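Long-range contacts in putative branched-chain amino acid ABC transporter, periplasmic branched-chain amino acid-binding protein (Pseudomonas protegens Pf-5, PDB 4RU0), which probably binds a branched-chain amino acid or a related small solute in the periplasm and delivers it to an ABC transporter for uptake: residues A[157-161]-A[238-242]; A[181-187]-A[210-216]; A[264-270]-A[286-292]; A[271-275]-A[324-328]. All blocks are in the same frame, centred on the assembly; numbering follows the deposited sequence.

Interaction 1: residues A[157-161]-A[238-242]; sequences FYSEA and VFLRT
Phe157, in the first turn of helix 157-172, offers one face of its ring to the guanidinium of Arg241, which reaches over from the end of strand 237-241. NH1 does the touching: it sits 3.3 Å from Phe157 CD1, above the rim and not the middle of the ring. The two planes are 58° apart; Arg241 CZ is 4.9 Å from the ring centroid and displaced from the ring normal, an off-centre cation-pi contact. The arginine gets there through a bend at chi3 (68°), which swings the guanidinium toward the face of Phe157.

Three residues on, Glu160 stretches toward the strand with CG anti to its backbone N (chi1 -170°). Its OE1 makes a long salt bridge, 3.9 Å, to Arg241 NH1, while OE2 takes the backbone N-H of Ile268. The carboxylate also reaches the edge of the Phe239 ring, with Glu160 CD 4.1 Å from Phe239 CZ and the two planes nearly perpendicular. Ala161 ends the walk, its CA lying 4.4 Å from Phe239 CE2 and joining the apolar part of the helix-on-sheet packing.

Arg241 has its closer ionic partner in Asp267, through NE, and NH2 bonds to Tyr192 O. The arginine thus faces two carboxylates whose oxygens, Glu160 OE1 and Asp267 OD2, lie close together; its charge would probably offset their repulsion, perhaps along with a proton shared between them.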
loop_
_atom_site.group_PDB
_atom_site.type_symbol
_atom_site.label_atom_id
_atom_site.label_comp_id
_atom_site.label_asym_id
_atom_site.label_seq_id
_atom_site.Cartn_x
_atom_site.Cartn_y
_atom_site.Cartn_z
ATOM N N PHE A 157 5.642 4.152 -4.770
ATOM C CA PHE A 157 6.856 4.658 -4.143
ATOM C C PHE A 157 7.311 5.991 -4.735
ATOM O O PHE A 157 7.953 6.791 -4.050
ATOM C CB PHE A 157 7.968 3.619 -4.251
ATOM C CG PHE A 157 7.677 2.350 -3.504
ATOM C CD1 PHE A 157 7.257 2.390 -2.180
ATOM C CD2 PHE A 157 7.795 1.115 -4.130
ATOM C CE1 PHE A 157 6.978 1.217 -1.485
ATOM C CE2 PHE A 157 7.514 -0.062 -3.445
ATOM C CZ PHE A 157 7.106 -0.009 -2.119
ATOM N N TYR A 158 6.970 6.249 -5.996
ATOM C CA TYR A 158 7.290 7.547 -6.588
ATOM C C TYR A 158 6.497 8.645 -5.890
ATOM O O TYR A 158 7.063 9.650 -5.464
ATOM C CB TYR A 158 7.008 7.565 -8.093
ATOM C CG TYR A 158 8.129 7.000 -8.936
ATOM C CD1 TYR A 158 8.988 6.034 -8.431
ATOM C CD2 TYR A 158 8.331 7.435 -10.241
ATOM C CE1 TYR A 158 10.011 5.510 -9.203
ATOM C CE2 TYR A 158 9.355 6.919 -11.021
ATOM C CZ TYR A 158 10.194 5.958 -10.495
ATOM O OH TYR A 158 11.218 5.432 -11.255
ATOM N N SER A 159 5.187 8.449 -5.768
ATOM C CA SER A 159 4.345 9.405 -5.056
ATOM C C SER A 159 4.749 9.528 -3.591
ATOM O O SER A 159 4.685 10.607 -3.019
ATOM C CB SER A 159 2.873 9.003 -5.147
ATOM O OG SER A 159 2.414 9.039 -6.481
ATOM N N GLU A 160 5.154 8.411 -2.991
ATOM C CA GLU A 160 5.544 8.405 -1.588
ATOM C C GLU A 160 6.715 9.352 -1.365
ATOM O O GLU A 160 6.739 10.099 -0.388
ATOM C CB GLU A 160 5.914 7.003 -1.115
ATOM C CG GLU A 160 6.082 6.917 0.397
ATOM C CD GLU A 160 6.729 5.619 0.843
ATOM O OE1 GLU A 160 7.481 5.014 0.044
ATOM O OE2 GLU A 160 6.490 5.206 1.997
ATOM N N ALA A 161 7.674 9.323 -2.286
ATOM C CA ALA A 161 8.811 10.229 -2.234
ATOM C C ALA A 161 8.326 11.668 -2.204
ATOM O O ALA A 161 8.763 12.457 -1.366
ATOM C CB ALA A 161 9.737 10.000 -3.419
ATOM N N VAL A 238 15.932 11.751 8.088
ATOM C CA VAL A 238 16.225 10.461 7.479
ATOM C C VAL A 238 14.944 9.797 6.976
ATOM O O VAL A 238 13.995 9.573 7.734
ATOM C CB VAL A 238 16.942 9.505 8.454
ATOM C CG1 VAL A 238 17.052 8.107 7.842
ATOM C CG2 VAL A 238 18.326 10.041 8.799
ATOM N N PHE A 239 14.923 9.524 5.678
ATOM C CA PHE A 239 13.865 8.765 5.034
ATOM C C PHE A 239 14.247 7.285 5.140
ATOM O O PHE A 239 15.148 6.820 4.442
ATOM C CB PHE A 239 13.714 9.209 3.575
ATOM C CG PHE A 239 12.483 8.676 2.880
ATOM C CD1 PHE A 239 11.457 8.066 3.592
ATOM C CD2 PHE A 239 12.358 8.792 1.504
ATOM C CE1 PHE A 239 10.325 7.577 2.938
ATOM C CE2 PHE A 239 11.232 8.311 0.846
ATOM C CZ PHE A 239 10.211 7.701 1.569
ATOM N N LEU A 240 13.580 6.553 6.025
ATOM C CA LEU A 240 13.977 5.183 6.313
ATOM C C LEU A 240 13.223 4.186 5.446
ATOM O O LEU A 240 12.048 3.909 5.682
ATOM C CB LEU A 240 13.754 4.858 7.788
ATOM C CG LEU A 240 14.275 3.490 8.213
ATOM C CD1 LEU A 240 15.779 3.431 8.023
ATOM C CD2 LEU A 240 13.889 3.168 9.651
ATOM N N ARG A 241 13.921 3.580 4.505
ATOM C CA ARG A 241 13.298 2.685 3.556
ATOM C C ARG A 241 13.985 1.350 3.670
ATOM O O ARG A 241 14.536 0.822 2.754
ATOM C CB ARG A 241 13.407 3.241 2.147
ATOM C CG ARG A 241 12.826 4.629 1.990
ATOM C CD ARG A 241 12.461 4.949 0.558
ATOM N NE ARG A 241 11.349 4.130 0.176
ATOM C CZ ARG A 241 11.372 3.208 -0.766
ATOM N NH1 ARG A 241 10.296 2.496 -0.986
ATOM N NH2 ARG A 241 12.444 3.008 -1.477
ATOM N N THR A 242 13.913 0.830 4.869
ATOM C CA THR A 242 14.359 -0.515 5.183
ATOM C C THR A 242 13.157 -1.451 5.172
ATOM O O THR A 242 12.025 -1.021 4.954
ATOM C CB THR A 242 15.041 -0.572 6.567
ATOM O OG1 THR A 242 14.199 0.080 7.532
ATOM C CG2 THR A 242 16.386 0.126 6.528
#

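Interaction 2: residues A[181-187]-A[210-216]; sequences KKIATLY and ENIQIPV
Tyr187 lays its ring over Pro215, the neighbour it faces across two parallel strands. Pro215 CA stands over one face of the ring, 3.8 Å from the centroid, a CH-pi contact, and Pro215 CB comes within 3.5 Å of Tyr187 OH. With chi1 at 66° the ring carbon CG lies between the backbone N and the carbonyl carbon, which folds the ring across toward strand 210-216.

Glu210, at the other end of the strands, runs side by side with Lys182. Its OE1 rests 3.4 Å from Lys182 CE, along the aliphatic chain. The lysine's NZ also bonds to Gln233 O.

Ile214 shares the face of Leu186, where its CG2 meets Leu186 CD1 at 3.6 Å; Val216 CG2 closes on the same CD1. Seven backbone hydrogen bonds run between the strands, the shortest being Thr185 N to Ile212 O at 2.7 Å. Connected through helix 197-207, the strands form a beta-alpha-beta unit at the edge of the mixed sheet of this periplasmic binding protein fold. Backbone bonds and buried aliphatic groups join them, while Lys182 NZ and Glu210 OE1, 4.4 Å apart and beyond a salt bridge, belong to a pair bridged by a water that accepts from NZ and donates to Glu210 OE2.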
loop_
_atom_site.group_PDB
_atom_site.type_symbol
_atom_site.label_atom_id
_atom_site.label_comp_id
_atom_site.label_asym_id
_atom_site.label_seq_id
_atom_site.Cartn_x
_atom_site.Cartn_y
_atom_site.Cartn_z
ATOM N N LYS A 181 18.950 22.244 3.085
ATOM C CA LYS A 181 18.652 21.138 3.983
ATOM C C LYS A 181 19.269 19.847 3.472
ATOM O O LYS A 181 19.527 19.704 2.278
ATOM C CB LYS A 181 17.141 20.972 4.143
ATOM C CG LYS A 181 16.477 22.123 4.865
ATOM C CD LYS A 181 16.910 22.181 6.316
ATOM C CE LYS A 181 16.708 23.577 6.905
ATOM N NZ LYS A 181 15.286 24.006 6.876
ATOM N N LYS A 182 19.514 18.911 4.382
ATOM C CA LYS A 182 19.994 17.591 3.995
ATOM C C LYS A 182 18.942 16.543 4.308
ATOM O O LYS A 182 18.389 16.507 5.412
ATOM C CB LYS A 182 21.299 17.238 4.710
ATOM C CG LYS A 182 22.498 18.077 4.309
ATOM C CD LYS A 182 23.738 17.592 5.032
ATOM C CE LYS A 182 24.859 18.611 4.974
ATOM N NZ LYS A 182 26.035 18.144 5.769
ATOM N N ILE A 183 18.665 15.694 3.327
ATOM C CA ILE A 183 17.740 14.599 3.514
ATOM C C ILE A 183 18.427 13.306 3.113
ATOM O O ILE A 183 18.786 13.124 1.953
ATOM C CB ILE A 183 16.456 14.798 2.691
ATOM C CG1 ILE A 183 15.761 16.090 3.113
ATOM C CG2 ILE A 183 15.520 13.592 2.847
ATOM C CD1 ILE A 183 14.509 16.394 2.329
ATOM N N ALA A 184 18.630 12.418 4.082
ATOM C CA ALA A 184 19.294 11.149 3.812
ATOM C C ALA A 184 18.268 10.032 3.667
ATOM O O ALA A 184 17.367 9.889 4.493
ATOM C CB ALA A 184 20.299 10.818 4.916
ATOM N N THR A 185 18.413 9.241 2.610
ATOM C CA THR A 185 17.568 8.078 2.430
ATOM C C THR A 185 18.382 6.821 2.712
ATOM O O THR A 185 19.361 6.522 2.013
ATOM C CB THR A 185 16.956 8.017 1.008
ATOM O OG1 THR A 185 16.106 9.150 0.805
ATOM C CG2 THR A 185 16.134 6.749 0.830
ATOM N N LEU A 186 17.986 6.113 3.765
ATOM C CA LEU A 186 18.589 4.844 4.138
ATOM C C LEU A 186 17.723 3.701 3.611
ATOM O O LEU A 186 16.641 3.444 4.145
ATOM C CB LEU A 186 18.733 4.748 5.655
ATOM C CG LEU A 186 19.546 3.559 6.179
ATOM C CD1 LEU A 186 20.974 3.669 5.691
ATOM C CD2 LEU A 186 19.504 3.510 7.693
ATOM N N TYR A 187 18.179 3.027 2.557
ATOM C CA TYR A 187 17.310 2.068 1.875
ATOM C C TYR A 187 17.892 0.664 1.789
ATOM O O TYR A 187 19.088 0.476 1.529
ATOM C CB TYR A 187 16.968 2.558 0.459
ATOM C CG TYR A 187 18.140 2.623 -0.499
ATOM C CD1 TYR A 187 18.473 1.530 -1.298
ATOM C CD2 TYR A 187 18.915 3.774 -0.608
ATOM C CE1 TYR A 187 19.546 1.580 -2.170
ATOM C CE2 TYR A 187 19.993 3.835 -1.484
ATOM C CZ TYR A 187 20.303 2.735 -2.260
ATOM O OH TYR A 187 21.364 2.784 -3.133
ATOM N N GLU A 210 20.037 18.703 -0.254
ATOM C CA GLU A 210 21.067 17.712 -0.513
ATOM C C GLU A 210 20.461 16.309 -0.451
ATOM O O GLU A 210 19.894 15.905 0.559
ATOM C CB GLU A 210 22.218 17.858 0.483
ATOM C CG GLU A 210 23.467 17.097 0.091
ATOM C CD GLU A 210 24.631 17.366 1.027
ATOM O OE1 GLU A 210 24.748 18.508 1.529
ATOM O OE2 GLU A 210 25.432 16.436 1.256
ATOM N N ASN A 211 20.576 15.580 -1.551
ATOM C CA ASN A 211 20.008 14.239 -1.675
ATOM C C ASN A 211 21.038 13.155 -1.353
ATOM O O ASN A 211 21.839 12.776 -2.198
ATOM C CB ASN A 211 19.457 14.048 -3.090
ATOM C CG ASN A 211 18.930 12.649 -3.338
ATOM O OD1 ASN A 211 18.531 11.938 -2.409
ATOM N ND2 ASN A 211 18.916 12.248 -4.603
ATOM N N ILE A 212 21.018 12.670 -0.118
ATOM C CA ILE A 212 21.976 11.665 0.323
ATOM C C ILE A 212 21.350 10.273 0.248
ATOM O O ILE A 212 20.346 9.999 0.901
ATOM C CB ILE A 212 22.458 11.944 1.768
ATOM C CG1 ILE A 212 23.086 13.338 1.863
ATOM C CG2 ILE A 212 23.445 10.878 2.232
ATOM C CD1 ILE A 212 23.475 13.732 3.271
ATOM N N GLN A 213 21.949 9.400 -0.555
ATOM C CA GLN A 213 21.438 8.046 -0.761
ATOM C C GLN A 213 22.359 6.992 -0.143
ATOM O O GLN A 213 23.509 6.843 -0.553
ATOM C CB GLN A 213 21.252 7.775 -2.258
ATOM C CG GLN A 213 20.133 8.592 -2.909
ATOM C CD GLN A 213 18.750 8.243 -2.367
ATOM O OE1 GLN A 213 18.545 7.182 -1.777
ATOM N NE2 GLN A 213 17.796 9.142 -2.567
ATOM N N ILE A 214 21.854 6.259 0.842
ATOM C CA ILE A 214 22.692 5.312 1.581
ATOM C C ILE A 214 22.109 3.897 1.576
ATOM O O ILE A 214 21.107 3.628 2.241
ATOM C CB ILE A 214 22.885 5.763 3.040
ATOM C CG1 ILE A 214 23.445 7.190 3.097
ATOM C CG2 ILE A 214 23.796 4.812 3.765
ATOM C CD1 ILE A 214 23.414 7.802 4.489
ATOM N N PRO A 215 22.732 2.987 0.814
ATOM C CA PRO A 215 22.257 1.599 0.710
ATOM C C PRO A 215 22.582 0.748 1.934
ATOM O O PRO A 215 23.592 0.975 2.602
ATOM C CB PRO A 215 22.997 1.068 -0.520
ATOM C CG PRO A 215 24.231 1.890 -0.599
ATOM C CD PRO A 215 23.848 3.264 -0.108
ATOM N N VAL A 216 21.712 -0.215 2.229
ATOM C CA VAL A 216 21.974 -1.206 3.264
ATOM C C VAL A 216 21.856 -2.598 2.670
ATOM O O VAL A 216 20.777 -3.005 2.230
ATOM C CB VAL A 216 21.006 -1.091 4.449
ATOM C CG1 VAL A 216 21.183 -2.280 5.382
ATOM C CG2 VAL A 216 21.240 0.197 5.201
HETATM O O HOH W 1 26.895 16.278 3.740
HETATM O O HOH W 2 17.338 11.520 0.311
#

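Interaction 3: residues A[264-270]-A[286-292]; sequences IIGDIWA and YLALTPY. With P3G (3,6,9,12,15-pentaoxaheptadecane), chain C.
Tyr286 reaches past Gly266 to put its hydroxyl on a backbone carbonyl: OH donates to Ala270 O at 2.8 Å, with the acceptor near the plane of the ring. On the way OH passes 3.2 Å from Gly266 CA, where any CB would run into it, so the glycine leaves room for the phenol. The ring gets there with CG anti to the backbone N (chi1 177°), and its CE1 lies 3.9 Å from Ile264 CG2.

Around this, strands 264-266 and 287-290 run parallel, joined by backbone bonds such as Leu289 N to Gly266 O at 2.9 Å. Ile265 packs on Leu287 and Leu289. Past the strand, Ile268 sets CG2 3.7 Å from Pro291 CD. Asp267 OD1 accepts from Trp269 N in an Asx turn, while Asp267 OD2 forms a salt bridge with Arg241 NE.

Trp269 lies flat against the bound polyether, whose C10 sits 3.5 Å above one face of the indole. Tyr292 OH is 3.6 Å from Trp269 CH2, and Trp269 NE1 bonds to Gly135 O. Replacing Trp269 by an alanine is likely to remove the flat wall against the polyether and leave Gly135 O without its indole donor. The pair of strands belongs to a beta-alpha-beta unit, and the loop after the first carries a pocket residue at the strand ends, as in periplasmic binding proteins of the leucine-binding family.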
loop_
_atom_site.group_PDB
_atom_site.type_symbol
_atom_site.label_atom_id
_atom_site.label_comp_id
_atom_site.label_asym_id
_atom_site.label_seq_id
_atom_site.Cartn_x
_atom_site.Cartn_y
_atom_site.Cartn_z
ATOM N N ILE A 264 13.470 10.774 12.014
ATOM C CA ILE A 264 13.454 9.630 11.106
ATOM C C ILE A 264 12.030 9.348 10.645
ATOM O O ILE A 264 11.131 9.195 11.466
ATOM C CB ILE A 264 14.025 8.354 11.766
ATOM C CG1 ILE A 264 15.389 8.630 12.408
ATOM C CG2 ILE A 264 14.125 7.215 10.745
ATOM C CD1 ILE A 264 16.053 7.396 12.960
ATOM N N ILE A 265 11.825 9.280 9.332
ATOM C CA ILE A 265 10.500 8.988 8.798
ATOM C C ILE A 265 10.517 7.705 7.986
ATOM O O ILE A 265 11.184 7.614 6.952
ATOM C CB ILE A 265 9.964 10.124 7.916
ATOM C CG1 ILE A 265 10.020 11.455 8.667
ATOM C CG2 ILE A 265 8.544 9.815 7.482
ATOM C CD1 ILE A 265 9.613 12.650 7.827
ATOM N N GLY A 266 9.771 6.717 8.453
ATOM C CA GLY A 266 9.760 5.427 7.800
ATOM C C GLY A 266 8.860 5.350 6.581
ATOM O O GLY A 266 7.832 6.033 6.491
ATOM N N ASP A 267 9.278 4.515 5.634
ATOM C CA ASP A 267 8.449 4.069 4.522
ATOM C C ASP A 267 7.141 3.478 5.046
ATOM O O ASP A 267 7.049 3.100 6.217
ATOM C CB ASP A 267 9.211 3.025 3.705
ATOM C CG ASP A 267 8.590 2.768 2.361
ATOM O OD1 ASP A 267 7.674 1.922 2.277
ATOM O OD2 ASP A 267 9.035 3.404 1.382
ATOM N N ILE A 268 6.132 3.375 4.191
ATOM C CA ILE A 268 4.872 2.773 4.624
ATOM C C ILE A 268 5.077 1.302 4.980
ATOM O O ILE A 268 4.336 0.741 5.778
ATOM C CB ILE A 268 3.769 2.905 3.558
ATOM C CG1 ILE A 268 4.138 2.139 2.286
ATOM C CG2 ILE A 268 3.501 4.377 3.250
ATOM C CD1 ILE A 268 2.984 1.973 1.332
ATOM N N TRP A 269 6.113 0.689 4.419
ATOM C CA TRP A 269 6.442 -0.695 4.743
ATOM C C TRP A 269 7.438 -0.773 5.895
ATOM O O TRP A 269 8.105 -1.785 6.093
ATOM C CB TRP A 269 6.973 -1.413 3.500
ATOM C CG TRP A 269 5.948 -1.401 2.424
ATOM C CD1 TRP A 269 5.961 -0.652 1.293
ATOM C CD2 TRP A 269 4.721 -2.137 2.409
ATOM N NE1 TRP A 269 4.827 -0.890 0.557
ATOM C CE2 TRP A 269 4.050 -1.799 1.223
ATOM C CE3 TRP A 269 4.133 -3.060 3.279
ATOM C CZ2 TRP A 269 2.813 -2.346 0.882
ATOM C CZ3 TRP A 269 2.906 -3.603 2.942
ATOM C CH2 TRP A 269 2.260 -3.245 1.753
ATOM N N ALA A 270 7.524 0.312 6.653
ATOM C CA ALA A 270 8.293 0.337 7.890
ATOM C C ALA A 270 7.486 1.075 8.947
ATOM O O ALA A 270 8.041 1.744 9.808
ATOM C CB ALA A 270 9.652 1.004 7.676
ATOM N N TYR A 286 9.799 7.964 16.828
ATOM C CA TYR A 286 9.876 7.513 15.437
ATOM C C TYR A 286 8.654 7.890 14.610
ATOM O O TYR A 286 7.520 7.667 15.032
ATOM C CB TYR A 286 10.075 5.999 15.413
ATOM C CG TYR A 286 10.095 5.357 14.043
ATOM C CD1 TYR A 286 11.210 5.457 13.219
ATOM C CD2 TYR A 286 9.010 4.624 13.588
ATOM C CE1 TYR A 286 11.234 4.857 11.970
ATOM C CE2 TYR A 286 9.026 4.017 12.345
ATOM C CZ TYR A 286 10.137 4.136 11.541
ATOM O OH TYR A 286 10.151 3.529 10.306
ATOM N N LEU A 287 8.892 8.477 13.440
ATOM C CA LEU A 287 7.810 8.811 12.517
ATOM C C LEU A 287 7.672 7.754 11.419
ATOM O O LEU A 287 8.643 7.071 11.075
ATOM C CB LEU A 287 8.044 10.178 11.878
ATOM C CG LEU A 287 8.233 11.362 12.827
ATOM C CD1 LEU A 287 8.325 12.668 12.051
ATOM C CD2 LEU A 287 7.106 11.406 13.835
ATOM N N ALA A 288 6.470 7.628 10.863
ATOM C CA ALA A 288 6.258 6.731 9.729
ATOM C C ALA A 288 5.116 7.214 8.846
ATOM O O ALA A 288 4.147 7.793 9.337
ATOM C CB ALA A 288 5.989 5.318 10.214
ATOM N N LEU A 289 5.246 6.986 7.541
ATOM C CA LEU A 289 4.179 7.293 6.595
ATOM C C LEU A 289 3.201 6.124 6.518
ATOM O O LEU A 289 3.591 4.969 6.684
ATOM C CB LEU A 289 4.756 7.596 5.206
ATOM C CG LEU A 289 5.704 8.789 5.083
ATOM C CD1 LEU A 289 6.477 8.733 3.768
ATOM C CD2 LEU A 289 4.946 10.093 5.190
ATOM N N THR A 290 1.932 6.418 6.262
ATOM C CA THR A 290 0.936 5.360 6.104
ATOM C C THR A 290 -0.224 5.801 5.218
ATOM O O THR A 290 -0.658 6.953 5.285
ATOM C CB THR A 290 0.370 4.899 7.467
ATOM O OG1 THR A 290 -0.625 3.888 7.260
ATOM C CG2 THR A 290 -0.258 6.064 8.212
ATOM N N PRO A 291 -0.714 4.887 4.369
ATOM C CA PRO A 291 -1.934 5.128 3.600
ATOM C C PRO A 291 -3.153 4.544 4.310
ATOM O O PRO A 291 -4.282 4.731 3.853
ATOM C CB PRO A 291 -1.657 4.403 2.286
ATOM C CG PRO A 291 -0.848 3.228 2.711
ATOM C CD PRO A 291 -0.029 3.664 3.921
ATOM N N TYR A 292 -2.910 3.818 5.388
ATOM C CA TYR A 292 -3.969 3.263 6.215
ATOM C C TYR A 292 -3.619 3.272 7.706
ATOM O O TYR A 292 -3.242 2.252 8.253
ATOM C CB TYR A 292 -4.339 1.853 5.755
ATOM C CG TYR A 292 -3.219 1.085 5.100
ATOM C CD1 TYR A 292 -2.167 0.609 5.840
ATOM C CD2 TYR A 292 -3.227 0.825 3.745
ATOM C CE1 TYR A 292 -1.152 -0.100 5.261
ATOM C CE2 TYR A 292 -2.211 0.126 3.157
ATOM C CZ TYR A 292 -1.173 -0.335 3.923
ATOM O OH TYR A 292 -0.147 -1.033 3.356
HETATM O O3 P3G C . 1.312 -7.869 2.991
HETATM C C7 P3G C . 1.473 -7.192 1.757
HETATM C C8 P3G C . 2.704 -7.731 1.054
HETATM O O4 P3G C . 3.205 -6.726 0.184
HETATM C C9 P3G C . 4.621 -6.705 0.168
HETATM C C10 P3G C . 5.062 -5.260 0.230
HETATM O O5 P3G C . 6.295 -5.121 -0.454
HETATM C C11 P3G C . 7.248 -4.431 0.329
HETATM C C12 P3G C . 8.617 -4.585 -0.305
HETATM O O6 P3G C . 9.539 -5.035 0.669
HETATM C C13 P3G C . 10.729 -5.516 0.090
HETATM C C14 P3G C . 10.683 -7.023 0.062
HETATM O O7 P3G C . 11.680 -7.506 -0.824
#

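Interaction 4: residues A[271-275]-A[324-328]; sequences SSSED and SVYYN
Ser272, in the capping box that starts the short, weakly bonded helix 273-276, meets Tyr326 in the first turn of helix 325-348. In the box, Glu274 N donates to Ser272 OG and Ser272 N to Asp275 OD2 (3.0 Å); at the other helix, the N-cap Ser324 OG accepts from Tyr327 N.

The van der Waals contact centres on Tyr326. Ser272 CB lies 3.5 Å from Tyr326 CZ. Glu274 comes in at the ring edge, CD 3.4 Å from Tyr326 CE2; Glu274 OE2 bonds to Gln52 of helix 47-67, which also touches the ring. Replacing Tyr326 by a glycine would probably open a gap between the two helix starts and leave Ser272 CB and one side of the Glu274 carboxylate without the ring. The tyrosine side chain is about 6 Å from the bound polyether, consistent with a contact across the ligand cleft of a two-lobed binding protein.

Water links the segments more loosely: one molecule lies 2.5 Å from Ser273 OG and accepts a weak hydrogen bond from Val325 N at 3.5 Å.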
loop_
_atom_site.group_PDB
_atom_site.type_symbol
_atom_site.label_atom_id
_atom_site.label_comp_id
_atom_site.label_asym_id
_atom_site.label_seq_id
_atom_site.Cartn_x
_atom_site.Cartn_y
_atom_site.Cartn_z
ATOM N N SER A 271 6.168 0.944 8.866
ATOM C CA SER A 271 5.262 1.760 9.664
ATOM C C SER A 271 4.438 0.961 10.666
ATOM O O SER A 271 3.479 1.482 11.232
ATOM C CB SER A 271 4.315 2.533 8.745
ATOM O OG SER A 271 3.534 1.642 7.969
ATOM N N SER A 272 4.807 -0.296 10.891
ATOM C CA SER A 272 4.062 -1.138 11.816
ATOM C C SER A 272 4.648 -1.150 13.223
ATOM O O SER A 272 5.810 -0.819 13.425
ATOM C CB SER A 272 3.994 -2.572 11.300
ATOM O OG SER A 272 3.695 -3.444 12.375
ATOM N N SER A 273 3.826 -1.555 14.187
ATOM C CA SER A 273 4.261 -1.766 15.566
ATOM C C SER A 273 5.391 -2.781 15.616
ATOM O O SER A 273 6.361 -2.622 16.357
ATOM C CB SER A 273 3.098 -2.259 16.438
ATOM O OG SER A 273 1.974 -1.407 16.330
ATOM N N GLU A 274 5.248 -3.827 14.812
ATOM C CA GLU A 274 6.212 -4.918 14.777
ATOM C C GLU A 274 7.553 -4.479 14.200
ATOM O O GLU A 274 8.579 -5.112 14.441
ATOM C CB GLU A 274 5.644 -6.085 13.965
ATOM C CG GLU A 274 4.268 -6.517 14.437
ATOM C CD GLU A 274 3.737 -7.713 13.683
ATOM O OE1 GLU A 274 4.427 -8.184 12.749
ATOM O OE2 GLU A 274 2.630 -8.182 14.027
ATOM N N ASP A 275 7.541 -3.399 13.427
ATOM C CA ASP A 275 8.774 -2.873 12.858
ATOM C C ASP A 275 9.601 -2.148 13.907
ATOM O O ASP A 275 10.810 -2.006 13.751
ATOM C CB ASP A 275 8.474 -1.926 11.694
ATOM C CG ASP A 275 7.945 -2.651 10.470
ATOM O OD1 ASP A 275 8.489 -3.724 10.125
ATOM O OD2 ASP A 275 6.986 -2.144 9.850
ATOM N N SER A 324 -4.911 -2.464 14.339
ATOM C CA SER A 324 -3.512 -2.554 13.980
ATOM C C SER A 324 -3.368 -2.212 12.529
ATOM O O SER A 324 -4.278 -2.414 11.758
ATOM C CB SER A 324 -2.939 -3.935 14.276
ATOM O OG SER A 324 -3.113 -4.834 13.202
ATOM N N VAL A 325 -2.218 -1.676 12.158
ATOM C CA VAL A 325 -2.011 -1.163 10.811
ATOM C C VAL A 325 -2.217 -2.294 9.799
ATOM O O VAL A 325 -2.730 -2.096 8.724
ATOM C CB VAL A 325 -0.652 -0.426 10.687
ATOM C CG1 VAL A 325 -0.275 -0.079 9.262
ATOM C CG2 VAL A 325 -0.624 0.799 11.568
ATOM N N TYR A 326 -1.799 -3.479 10.188
ATOM C CA TYR A 326 -2.013 -4.654 9.398
ATOM C C TYR A 326 -3.500 -4.942 9.197
ATOM O O TYR A 326 -3.929 -5.217 8.094
ATOM C CB TYR A 326 -1.340 -5.823 10.091
ATOM C CG TYR A 326 0.157 -5.746 10.061
ATOM C CD1 TYR A 326 0.816 -5.370 8.922
ATOM C CD2 TYR A 326 0.912 -6.057 11.171
ATOM C CE1 TYR A 326 2.190 -5.300 8.877
ATOM C CE2 TYR A 326 2.289 -5.987 11.140
ATOM C CZ TYR A 326 2.922 -5.611 9.983
ATOM O OH TYR A 326 4.293 -5.546 9.919
ATOM N N TYR A 327 -4.290 -4.827 10.250
ATOM C CA TYR A 327 -5.714 -5.051 10.149
ATOM C C TYR A 327 -6.362 -4.031 9.248
ATOM O O TYR A 327 -7.267 -4.330 8.500
ATOM C CB TYR A 327 -6.372 -5.053 11.533
ATOM C CG TYR A 327 -7.840 -5.368 11.501
ATOM C CD1 TYR A 327 -8.753 -4.422 11.103
ATOM C CD2 TYR A 327 -8.304 -6.621 11.841
ATOM C CE1 TYR A 327 -10.086 -4.710 11.052
ATOM C CE2 TYR A 327 -9.640 -6.921 11.794
ATOM C CZ TYR A 327 -10.526 -5.960 11.403
ATOM O OH TYR A 327 -11.859 -6.239 11.352
ATOM N N ASN A 328 -5.902 -2.804 9.347
ATOM C CA ASN A 328 -6.506 -1.704 8.609
ATOM C C ASN A 328 -6.135 -1.718 7.134
ATOM O O ASN A 328 -6.884 -1.214 6.298
ATOM C CB ASN A 328 -6.114 -0.369 9.239
ATOM C CG ASN A 328 -6.717 -0.181 10.619
ATOM O OD1 ASN A 328 -7.170 -1.140 11.248
ATOM N ND2 ASN A 328 -6.727 1.059 11.097
HETATM O O HOH W 3 0.492 -1.293 14.332
#

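How the interactions relate
Interactions 1, 2 and 3 share one sheet. Strand 237-241 lies between 182-188 and 264-266: Phe239 N approaches Ala184 O at 2.7 Å, and along the chain interaction 2 is nested within the loop closed by interaction 1. Interaction 1 meets interaction 3 at Asp267, whose OD2 pairs with Arg241 and also lies 2.6 Å from Glu160 OE1, like charges close together; Phe157 CE1 is 3.5 Å from Trp269 CD1. The segments of interactions 3 and 4 alternate in the chain, and Ser271 CB touches Leu289 O at 3.3 Å. Trp269 contacts the polyether directly. The side chain of Phe157 is about 5 Å from the bound polyether. That of Tyr187, in interaction 2, is about 10 Å from it.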